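Local coordinates for protein endonuclease PI-MtuI (Mycobacterium tuberculosis, PDB 2IMZ) that probably catalyses protein splicing as the splicing domain of the RecA intein, excising itself and joining the flanking sequences, at residues E4-F9 against H17-V22. The protein carries 1 engineered substitution. Sequence-based numbering, arbitrary orientation.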
ATOM      1  N   GLU A   4       8.558  -2.866  14.931  1.00 13.84           N
ATOM      2  CA  GLU A   4       9.865  -2.328  15.242  1.00 15.04           C
ATOM      3  C   GLU A   4      10.808  -3.528  15.173  1.00 16.08           C
ATOM      4  O   GLU A   4      10.448  -4.631  15.598  1.00 17.37           O
ATOM      5  CB  GLU A   4       9.836  -1.737  16.656  1.00 18.52           C
ATOM      6  CG  GLU A   4      11.186  -1.443  17.279  1.00 21.65           C
ATOM      7  CD  GLU A   4      11.055  -0.663  18.580  1.00 25.27           C
ATOM      8  OE1 GLU A   4      10.093  -0.920  19.336  1.00 25.34           O
ATOM      9  OE2 GLU A   4      11.918   0.201  18.849  1.00 25.86           O
ATOM     10  N   GLY A   5      11.991  -3.324  14.608  1.00 14.40           N
ATOM     11  CA  GLY A   5      12.952  -4.408  14.509  1.00 14.72           C
ATOM     12  C   GLY A   5      12.996  -5.055  13.139  1.00 13.82           C
ATOM     13  O   GLY A   5      13.920  -5.811  12.838  1.00 14.56           O
ATOM     14  N   THR A   6      11.999  -4.769  12.308  1.00 12.53           N
ATOM     15  CA  THR A   6      11.948  -5.332  10.959  1.00 11.53           C
ATOM     16  C   THR A   6      13.186  -4.901  10.183  1.00 10.70           C
ATOM     17  O   THR A   6      13.459  -3.707  10.053  1.00 12.21           O
ATOM     18  CB  THR A   6      10.709  -4.845  10.188  1.00 11.11           C
ATOM     19  OG1 THR A   6       9.521  -5.292  10.856  1.00 12.37           O
ATOM     20  CG2 THR A   6      10.729  -5.386   8.769  1.00 10.43           C
ATOM     21  N   ARG A   7      13.922  -5.874   9.651  1.00 10.21           N
ATOM     22  CA  ARG A   7      15.143  -5.583   8.904  1.00 10.96           C
ATOM     23  C   ARG A   7      14.899  -5.392   7.412  1.00 11.73           C
ATOM     24  O   ARG A   7      14.357  -6.268   6.735  1.00 11.80           O
ATOM     25  CB  ARG A   7      16.169  -6.697   9.158  1.00 12.47           C
ATOM     26  CG  ARG A   7      16.678  -6.685  10.596  1.00 15.18           C
ATOM     27  CD  ARG A   7      17.293  -8.004  11.038  1.00 14.17           C
ATOM     28  NE  ARG A   7      16.313  -9.086  11.064  1.00 18.69           N
ATOM     29  CZ  ARG A   7      16.486 -10.232  11.715  1.00 17.52           C
ATOM     30  NH1 ARG A   7      17.603 -10.445  12.401  1.00 20.34           N
ATOM     31  NH2 ARG A   7      15.546 -11.172  11.673  1.00 19.87           N
ATOM     32  N   ILE A   8      15.304  -4.224   6.915  1.00 10.58           N
ATOM     33  CA  ILE A   8      15.135  -3.860   5.511  1.00 12.60           C
ATOM     34  C   ILE A   8      16.489  -3.795   4.812  1.00 11.65           C
ATOM     35  O   ILE A   8      17.365  -3.029   5.213  1.00 13.20           O
ATOM     36  CB  ILE A   8      14.469  -2.475   5.373  1.00 10.42           C
ATOM     37  CG1 ILE A   8      13.174  -2.424   6.189  1.00 15.09           C
ATOM     38  CG2 ILE A   8      14.188  -2.177   3.901  1.00 13.57           C
ATOM     39  CD1 ILE A   8      12.138  -3.429   5.763  1.00 16.76           C
ATOM     40  N   PHE A   9      16.645  -4.597   3.767  1.00 11.62           N
ATOM     41  CA  PHE A   9      17.885  -4.662   3.001  1.00 11.83           C
ATOM     42  C   PHE A   9      17.968  -3.597   1.908  1.00 12.06           C
ATOM     43  O   PHE A   9      17.052  -3.459   1.104  1.00 11.85           O
ATOM     44  CB  PHE A   9      18.000  -6.059   2.374  1.00 13.75           C
ATOM     45  CG  PHE A   9      19.164  -6.227   1.427  1.00 14.16           C
ATOM     46  CD1 PHE A   9      20.462  -5.939   1.832  1.00 14.72           C
ATOM     47  CD2 PHE A   9      18.959  -6.741   0.149  1.00 14.06           C
ATOM     48  CE1 PHE A   9      21.543  -6.167   0.976  1.00 14.60           C
ATOM     49  CE2 PHE A   9      20.033  -6.971  -0.712  1.00 12.94           C
ATOM     50  CZ  PHE A   9      21.326  -6.684  -0.297  1.00 14.01           C
ATOM     51  N   HIS A  17      18.873  -2.319   7.469  1.00 13.55           N
ATOM     52  CA  HIS A  17      18.370  -1.330   8.421  1.00 14.37           C
ATOM     53  C   HIS A  17      17.165  -1.780   9.222  1.00 15.02           C
ATOM     54  O   HIS A  17      16.356  -2.581   8.747  1.00 17.41           O
ATOM     55  CB  HIS A  17      17.933  -0.053   7.696  1.00 14.80           C
ATOM     56  CG  HIS A  17      19.010   0.613   6.901  1.00 16.09           C
ATOM     57  ND1 HIS A  17      19.376   0.194   5.642  1.00 16.61           N
ATOM     58  CD2 HIS A  17      19.767   1.701   7.172  1.00 13.96           C
ATOM     59  CE1 HIS A  17      20.311   0.998   5.168  1.00 15.57           C
ATOM     60  NE2 HIS A  17      20.566   1.921   6.078  1.00 15.83           N
ATOM     61  N   ARG A  18      17.038  -1.247  10.434  1.00 14.51           N
ATOM     62  CA  ARG A  18      15.872  -1.537  11.260  1.00 13.53           C
ATOM     63  C   ARG A  18      14.874  -0.472  10.815  1.00 12.51           C
ATOM     64  O   ARG A  18      15.206   0.713  10.746  1.00 12.52           O
ATOM     65  CB  ARG A  18      16.189  -1.387  12.744  1.00 17.04           C
ATOM     66  CG  ARG A  18      17.180  -2.421  13.271  1.00 21.63           C
ATOM     67  CD  ARG A  18      17.295  -2.335  14.781  1.00 24.96           C
ATOM     68  NE  ARG A  18      17.559  -0.966  15.211  1.00 30.69           N
ATOM     69  CZ  ARG A  18      17.546  -0.558  16.476  1.00 33.38           C
ATOM     70  NH1 ARG A  18      17.283  -1.420  17.453  1.00 34.54           N
ATOM     71  NH2 ARG A  18      17.786   0.715  16.764  1.00 34.13           N
ATOM     72  N   ILE A  19      13.655  -0.890  10.503  1.00 10.92           N
ATOM     73  CA  ILE A  19      12.655   0.044  10.013  1.00 11.35           C
ATOM     74  C   ILE A  19      12.429   1.282  10.887  1.00 11.94           C
ATOM     75  O   ILE A  19      12.222   2.376  10.359  1.00 12.98           O
ATOM     76  CB  ILE A  19      11.304  -0.677   9.754  1.00  9.47           C
ATOM     77  CG1 ILE A  19      10.393   0.230   8.922  1.00 11.64           C
ATOM     78  CG2 ILE A  19      10.643  -1.072  11.074  1.00 11.21           C
ATOM     79  CD1 ILE A  19       9.234  -0.506   8.248  1.00 10.96           C
ATOM     80  N   GLU A  20      12.483   1.133  12.208  1.00 14.04           N
ATOM     81  CA  GLU A  20      12.258   2.289  13.073  1.00 14.39           C
ATOM     82  C   GLU A  20      13.344   3.349  12.891  1.00 15.17           C
ATOM     83  O   GLU A  20      13.077   4.548  13.017  1.00 16.17           O
ATOM     84  CB  GLU A  20      12.168   1.875  14.549  1.00 14.77           C
ATOM     85  CG  GLU A  20      13.444   1.311  15.163  1.00 15.13           C
ATOM     86  CD  GLU A  20      13.557  -0.199  15.022  1.00 18.69           C
ATOM     87  OE1 GLU A  20      14.339  -0.805  15.784  1.00 19.87           O
ATOM     88  OE2 GLU A  20      12.875  -0.780  14.151  1.00 17.22           O
ATOM     89  N   ASP A  21      14.568   2.915  12.600  1.00 13.77           N
ATOM     90  CA  ASP A  21      15.658   3.861  12.393  1.00 14.63           C
ATOM     91  C   ASP A  21      15.463   4.584  11.071  1.00 14.57           C
ATOM     92  O   ASP A  21      15.771   5.772  10.942  1.00 14.78           O
ATOM     93  CB  ASP A  21      17.013   3.148  12.391  1.00 16.02           C
ATOM     94  CG  ASP A  21      17.317   2.468  13.708  1.00 17.55           C
ATOM     95  OD1 ASP A  21      16.804   2.924  14.751  1.00 19.48           O
ATOM     96  OD2 ASP A  21      18.084   1.483  13.705  1.00 20.16           O
ATOM     97  N   VAL A  22      14.952   3.858  10.081  1.00 13.01           N
ATOM     98  CA  VAL A  22      14.704   4.444   8.775  1.00 12.04           C
ATOM     99  C   VAL A  22      13.624   5.515   8.892  1.00 12.48           C
ATOM    100  O   VAL A  22      13.744   6.591   8.310  1.00 12.54           O
ATOM    101  CB  VAL A  22      14.249   3.367   7.764  1.00 12.08           C
ATOM    102  CG1 VAL A  22      13.939   3.998   6.421  1.00 11.45           C
ATOM    103  CG2 VAL A  22      15.342   2.323   7.604  1.00 13.39           C
TER
HETATM  104  O   HOH W   1      14.784   0.221  18.450  1.00 42.77           O
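The carboxylate of E20 reaches back from the first turn of helix 19-24 to the backbone of G5, where OE2 accepts from G5 N at 2.7 Å, on its syn side but 28° out of the carboxylate plane. The chain of E20 gets there by folding: CG sits between its own N and carbonyl carbon (chi1 66°), and a bend at chi2 brings OE2 to the G5 amide. The extended side chain of E4 crosses that of E20 at about a right angle, E4 CG packing 3.5 Å from E20 CD. The two carboxylate planes are nearly perpendicular (89°), and one water donates to both E4 OE2 and E20 OE1. Their repulsion is probably eased further by R147, which pairs with E4, and by R18, whose guanidinium carries E20 OE1 over one face while gripping D21 side-on with NE and NH2. Beyond G5, T6 O accepts from I19 N at 2.9 Å, and I19 CG2 lies 3.9 Å from T6 CB. I8 and H17 then form an antiparallel hydrogen-bonded pair, I8 N to H17 O 2.7 Å and H17 N to I8 O 2.8 Å; I8 CG1 meets I19 CB in a buried apolar contact. Strands 7-9 and 16-18 thus form a short beta hairpin running directly into helix 19-24, which holds the loop before the first strand, near the N-terminus of the all-beta Hint fold of intein splicing domains.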